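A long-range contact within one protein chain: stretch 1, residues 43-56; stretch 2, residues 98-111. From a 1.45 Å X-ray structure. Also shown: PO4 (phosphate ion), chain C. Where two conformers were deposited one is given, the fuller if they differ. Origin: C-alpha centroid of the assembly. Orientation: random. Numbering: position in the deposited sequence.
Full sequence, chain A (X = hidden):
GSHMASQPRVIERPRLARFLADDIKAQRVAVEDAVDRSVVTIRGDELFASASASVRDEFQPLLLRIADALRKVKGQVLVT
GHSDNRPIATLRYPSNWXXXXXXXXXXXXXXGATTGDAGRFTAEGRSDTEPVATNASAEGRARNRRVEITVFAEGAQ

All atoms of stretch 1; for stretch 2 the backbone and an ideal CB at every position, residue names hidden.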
# COMPACT_ATOMS: atom_id res chain seq x y z
N ARG A 43 6.35 -1.61 0.06
CA ARG A 43 7.02 -1.34 -1.20
C ARG A 43 6.22 -1.99 -2.34
O ARG A 43 5.71 -3.12 -2.19
CB ARG A 43 8.45 -1.90 -1.22
CG ARG A 43 9.52 -1.22 -0.36
CD ARG A 43 10.84 -1.94 -0.64
NE ARG A 43 12.08 -1.39 -0.06
CZ ARG A 43 12.56 -1.68 1.15
NH1 ARG A 43 11.89 -2.48 1.97
NH2 ARG A 43 13.71 -1.14 1.55
N GLY A 44 6.15 -1.31 -3.48
CA GLY A 44 5.48 -1.88 -4.65
C GLY A 44 6.03 -3.25 -5.03
O GLY A 44 5.29 -4.10 -5.50
N ASP A 45 7.34 -3.44 -4.83
CA ASP A 45 7.98 -4.71 -5.19
C ASP A 45 7.41 -5.90 -4.42
O ASP A 45 7.58 -7.04 -4.85
CB ASP A 45 9.50 -4.67 -4.95
CG ASP A 45 10.19 -3.48 -5.59
OD1 ASP A 45 9.88 -3.12 -6.74
OD2 ASP A 45 11.08 -2.91 -4.92
N GLU A 46 6.78 -5.66 -3.27
CA GLU A 46 6.18 -6.74 -2.47
C GLU A 46 4.82 -7.19 -2.99
O GLU A 46 4.32 -8.20 -2.50
CB GLU A 46 6.05 -6.33 -1.00
CG GLU A 46 7.36 -5.95 -0.33
CD GLU A 46 8.37 -7.08 -0.25
OE1 GLU A 46 7.98 -8.26 -0.40
OE2 GLU A 46 9.55 -6.77 -0.02
N LEU A 47 4.25 -6.45 -3.94
CA LEU A 47 2.88 -6.68 -4.42
C LEU A 47 2.75 -6.86 -5.92
O LEU A 47 1.97 -7.71 -6.37
CB LEU A 47 1.99 -5.52 -4.00
CG LEU A 47 1.75 -5.43 -2.49
CD1 LEU A 47 1.08 -4.09 -2.19
CD2 LEU A 47 0.93 -6.59 -1.93
N PHE A 48 3.48 -6.04 -6.68
CA PHE A 48 3.24 -5.87 -8.11
C PHE A 48 4.50 -6.22 -8.90
O PHE A 48 5.61 -5.93 -8.46
CB PHE A 48 2.94 -4.40 -8.45
CG PHE A 48 1.90 -3.73 -7.56
CD1 PHE A 48 0.56 -4.01 -7.69
CD2 PHE A 48 2.30 -2.81 -6.59
CE1 PHE A 48 -0.37 -3.40 -6.87
CE2 PHE A 48 1.37 -2.21 -5.78
CZ PHE A 48 0.04 -2.51 -5.92
N ALA A 49 4.32 -6.76 -10.10
CA ALA A 49 5.43 -6.83 -11.05
C ALA A 49 5.80 -5.41 -11.46
O ALA A 49 5.01 -4.45 -11.32
CB ALA A 49 5.06 -7.66 -12.27
N SER A 50 7.03 -5.26 -11.93
CA SER A 50 7.52 -3.99 -12.42
C SER A 50 6.52 -3.38 -13.41
O SER A 50 6.01 -4.07 -14.30
CB SER A 50 8.88 -4.18 -13.09
OG SER A 50 9.42 -2.94 -13.48
N ALA A 51 6.20 -2.11 -13.21
CA ALA A 51 5.35 -1.35 -14.14
C ALA A 51 3.90 -1.85 -14.25
O ALA A 51 3.19 -1.47 -15.17
CB ALA A 51 6.02 -1.28 -15.53
N SER A 52 3.46 -2.66 -13.29
CA SER A 52 2.11 -3.24 -13.27
C SER A 52 1.36 -2.80 -12.00
O SER A 52 2.00 -2.48 -11.00
CB SER A 52 2.22 -4.76 -13.32
OG SER A 52 1.00 -5.43 -13.07
N ALA A 53 0.03 -2.81 -12.06
CA ALA A 53 -0.82 -2.53 -10.91
C ALA A 53 -1.66 -3.73 -10.47
O ALA A 53 -2.52 -3.61 -9.63
CB ALA A 53 -1.70 -1.31 -11.16
N SER A 54 -1.36 -4.90 -11.03
CA SER A 54 -1.99 -6.14 -10.59
C SER A 54 -1.18 -6.75 -9.45
O SER A 54 0.04 -6.85 -9.53
CB SER A 54 -2.10 -7.14 -11.74
OG SER A 54 -2.99 -6.67 -12.74
N VAL A 55 -1.86 -7.16 -8.39
CA VAL A 55 -1.19 -7.83 -7.29
C VAL A 55 -0.93 -9.26 -7.73
O VAL A 55 -1.86 -10.01 -8.02
CB VAL A 55 -1.95 -7.79 -5.96
CG1 VAL A 55 -1.18 -8.51 -4.85
CG2 VAL A 55 -2.23 -6.35 -5.55
N ARG A 56 0.34 -9.64 -7.77
CA ARG A 56 0.72 -10.98 -8.24
C ARG A 56 0.03 -12.05 -7.40
O ARG A 56 -0.09 -11.88 -6.20
CB ARG A 56 2.24 -11.17 -8.19
CG ARG A 56 3.05 -10.00 -8.72
CD ARG A 56 4.44 -10.41 -9.14
NE ARG A 56 4.46 -11.01 -10.47
CZ ARG A 56 5.55 -11.53 -11.03
NH1 ARG A 56 6.70 -11.57 -10.39
NH2 ARG A 56 5.47 -12.04 -12.25
N UNK A 98 -0.26 7.72 -13.20
CA UNK A 98 -1.32 6.76 -13.44
C UNK A 98 -1.01 5.43 -12.78
O UNK A 98 -1.90 4.81 -12.19
CB UNK A 98 -1.54 6.57 -14.94
N UNK A 99 0.24 5.00 -12.85
CA UNK A 99 0.61 3.76 -12.16
C UNK A 99 0.37 3.87 -10.65
O UNK A 99 -0.15 2.92 -10.03
CB UNK A 99 2.08 3.42 -12.43
N UNK A 100 0.72 5.01 -10.06
CA UNK A 100 0.57 5.19 -8.62
C UNK A 100 -0.92 5.16 -8.22
O UNK A 100 -1.29 4.59 -7.20
CB UNK A 100 1.21 6.51 -8.18
N UNK A 101 -1.77 5.76 -9.06
CA UNK A 101 -3.20 5.74 -8.80
C UNK A 101 -3.76 4.33 -8.92
O UNK A 101 -4.56 3.88 -8.09
CB UNK A 101 -3.93 6.68 -9.76
N UNK A 102 -3.35 3.64 -9.98
CA UNK A 102 -3.87 2.31 -10.26
C UNK A 102 -3.45 1.31 -9.17
O UNK A 102 -4.24 0.44 -8.78
CB UNK A 102 -3.39 1.84 -11.63
N UNK A 103 -2.22 1.46 -8.69
CA UNK A 103 -1.73 0.61 -7.62
C UNK A 103 -2.52 0.81 -6.33
O UNK A 103 -2.94 -0.15 -5.68
CB UNK A 103 -0.24 0.88 -7.37
N UNK A 104 -2.74 2.07 -5.96
CA UNK A 104 -3.54 2.36 -4.77
C UNK A 104 -4.97 1.83 -4.93
O UNK A 104 -5.54 1.25 -4.02
CB UNK A 104 -3.56 3.87 -4.50
N UNK A 105 -5.54 2.08 -6.09
CA UNK A 105 -6.92 1.67 -6.31
C UNK A 105 -7.07 0.14 -6.30
O UNK A 105 -8.06 -0.39 -5.79
CB UNK A 105 -7.43 2.24 -7.64
N UNK A 106 -6.09 -0.58 -6.87
CA UNK A 106 -6.18 -2.03 -6.86
C UNK A 106 -6.13 -2.58 -5.43
O UNK A 106 -6.90 -3.49 -5.06
CB UNK A 106 -5.05 -2.63 -7.70
N UNK A 107 -5.25 -2.01 -4.61
CA UNK A 107 -5.18 -2.41 -3.21
C UNK A 107 -6.51 -2.13 -2.50
O UNK A 107 -7.05 -2.98 -1.80
CB UNK A 107 -4.04 -1.68 -2.50
N UNK A 108 -7.03 -0.92 -2.69
CA UNK A 108 -8.32 -0.58 -2.08
C UNK A 108 -9.43 -1.53 -2.54
O UNK A 108 -10.26 -1.98 -1.73
CB UNK A 108 -8.70 0.86 -2.42
N UNK A 109 -9.45 -1.83 -3.84
CA UNK A 109 -10.50 -2.68 -4.40
C UNK A 109 -10.41 -4.10 -3.82
O UNK A 109 -11.42 -4.69 -3.43
CB UNK A 109 -10.40 -2.72 -5.93
N UNK A 110 -9.20 -4.63 -3.74
CA UNK A 110 -9.01 -5.99 -3.24
C UNK A 110 -9.38 -6.09 -1.76
O UNK A 110 -10.05 -7.05 -1.33
CB UNK A 110 -7.56 -6.44 -3.45
N UNK A 111 -8.97 -5.10 -0.99
CA UNK A 111 -9.27 -5.09 0.44
C UNK A 111 -10.77 -4.91 0.68
O UNK A 111 -11.34 -5.58 1.54
CB UNK A 111 -8.49 -3.98 1.14
P PO4 C . -1.38 -5.02 -15.21
O1 PO4 C . -0.67 -6.23 -14.67
O2 PO4 C . -0.61 -4.50 -16.38
O3 PO4 C . -2.76 -5.38 -15.67
O4 PO4 C . -1.49 -3.92 -14.18

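Stretch 2 is helical throughout, with phi near -65° and psi near -40°, so its contacts with stretch 1 should recur every three to four positions. Position 98 is out of reach, and its ideal CB has nothing of stretch 1 within 5.5 Å; the backbone sets little limit, and K98 is found.

Position 99 directs CA-to-CB toward stretch 1 but starts beyond 5.5 Å, so a side chain must be fairly long to make contact. The turn A49–S52 and the A53 methyl lie ahead, which suits leucine, isoleucine, methionine or a longer polar chain. The deposited L99 (chi1 t, chi2 p) brings CD1 to 3.7 Å from S52 O and 4.3 Å from A53 CB.

Positions 100 and 101 offer no contact, the first pointing away and the second out of reach; they hold S100 and Q101.

At 102 the bond runs sideways, and the ideal CB is already 3.6 Å from A53 CB. A small residue fits without further reach, though a longer chain leading outward is not excluded. A102 packs its CB against A53 CB at 3.6 Å.

Position 103 is nearest the loop: its CA lies 4.6 Å from the CA of A53. CA-to-CB points sideways, with the ideal CB 3.7 Å from F48 CZ. Beyond lie a ring face and the carbonyls of S52 and A49, which favour a long donor, lysine or arginine; a shorter apolar chain could also cover the ring. R103, extended (m, t, t), does both. Its CG sits 3.7 Å from the F48 ring centroid, 14° off the normal, a CH-pi contact. NE and NH2 both donate to S52 O, at 2.8 and 3.1 Å, the acceptor lying near the guanidinium plane, while one guanidinium face covers F48 CD2. Water 1 bridges NH1 to D45 OD1.

Positions 104 and 105, away and out of reach, carry A104 and Q105.

At 106 CA-to-CB points toward stretch 1, and the ideal CB is 3.3 Å from A53 O. Many unbranched chains could pass, polar ones finding backbone groups nearby. E106 places CG 3.2 Å from A53 O, and water 5 links its OE2 to V55 N.

At 107 CA-to-CB points sideways, and the ideal CB lies 5.4 Å from F48 CZ, favouring a medium apolar chain. V107 CG2 reaches F48 CZ (3.9 Å) and L47 CD1 (4.3 Å).

Positions 108 and 109 are out of reach: A108 and D109, whose OD1 accepts a hydrogen bond from Q105 NE2.

Position 110 points toward V55 across a gap, suiting longer aliphatics. L110 CD1 meets V55 CG2 at 3.5 Å. Position 111, again out of reach, is L111.

Stretch 2 (98-111) KLSQARAQEVADLL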
# COMPACT_ATOMS: atom_id res chain seq x y z
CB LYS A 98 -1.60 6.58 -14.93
CG LYS A 98 -2.84 5.74 -15.19
CD LYS A 98 -4.12 6.47 -14.78
CE LYS A 98 -5.34 5.57 -14.69
NZ LYS A 98 -5.77 5.12 -16.04
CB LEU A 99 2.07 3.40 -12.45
CG LEU A 99 2.54 2.06 -11.88
CD1 LEU A 99 1.76 0.89 -12.46
CD2 LEU A 99 4.05 1.93 -12.07
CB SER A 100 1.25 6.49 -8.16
OG SER A 100 0.52 7.67 -8.47
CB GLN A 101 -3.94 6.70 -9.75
CG GLN A 101 -5.44 6.68 -9.60
CD GLN A 101 -6.15 7.63 -10.52
OE1 GLN A 101 -6.44 7.29 -11.66
NE2 GLN A 101 -6.48 8.81 -10.01
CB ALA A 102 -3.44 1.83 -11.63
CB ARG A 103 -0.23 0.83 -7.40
CG ARG A 103 0.61 0.13 -8.45
CD ARG A 103 2.09 0.43 -8.34
NE ARG A 103 2.85 -0.51 -9.16
CZ ARG A 103 4.16 -0.69 -9.08
NH1 ARG A 103 4.94 0.03 -8.27
NH2 ARG A 103 4.70 -1.65 -9.83
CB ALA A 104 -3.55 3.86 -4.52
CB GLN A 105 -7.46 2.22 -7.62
CG GLN A 105 -8.98 2.09 -7.76
CD GLN A 105 -9.76 2.85 -6.68
OE1 GLN A 105 -9.65 4.07 -6.56
NE2 GLN A 105 -10.52 2.12 -5.88
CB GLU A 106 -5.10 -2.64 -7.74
CG GLU A 106 -5.20 -4.16 -7.89
CD GLU A 106 -6.39 -4.63 -8.72
OE1 GLU A 106 -7.05 -3.82 -9.39
OE2 GLU A 106 -6.67 -5.85 -8.70
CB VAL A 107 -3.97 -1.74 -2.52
CG1 VAL A 107 -3.98 -1.96 -1.01
CG2 VAL A 107 -2.68 -2.30 -3.09
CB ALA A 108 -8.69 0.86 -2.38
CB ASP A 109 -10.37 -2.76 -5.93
CG ASP A 109 -10.81 -1.49 -6.64
OD1 ASP A 109 -11.38 -0.58 -6.00
OD2 ASP A 109 -10.60 -1.43 -7.87
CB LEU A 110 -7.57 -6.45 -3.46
CG LEU A 110 -7.19 -6.74 -4.92
CD1 LEU A 110 -5.68 -6.84 -5.07
CD2 LEU A 110 -7.87 -8.01 -5.40
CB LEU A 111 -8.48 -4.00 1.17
CG LEU A 111 -6.96 -4.23 1.25
CD1 LEU A 111 -6.32 -3.02 1.91
CD2 LEU A 111 -6.60 -5.50 1.99
O HOH W 1 7.57 -1.17 -7.31
O HOH W 2 7.24 -3.59 -8.70
O HOH W 3 7.38 -0.51 -11.05
O HOH W 4 -5.00 -3.84 -12.04
O HOH W 5 -4.72 -7.59 -8.57
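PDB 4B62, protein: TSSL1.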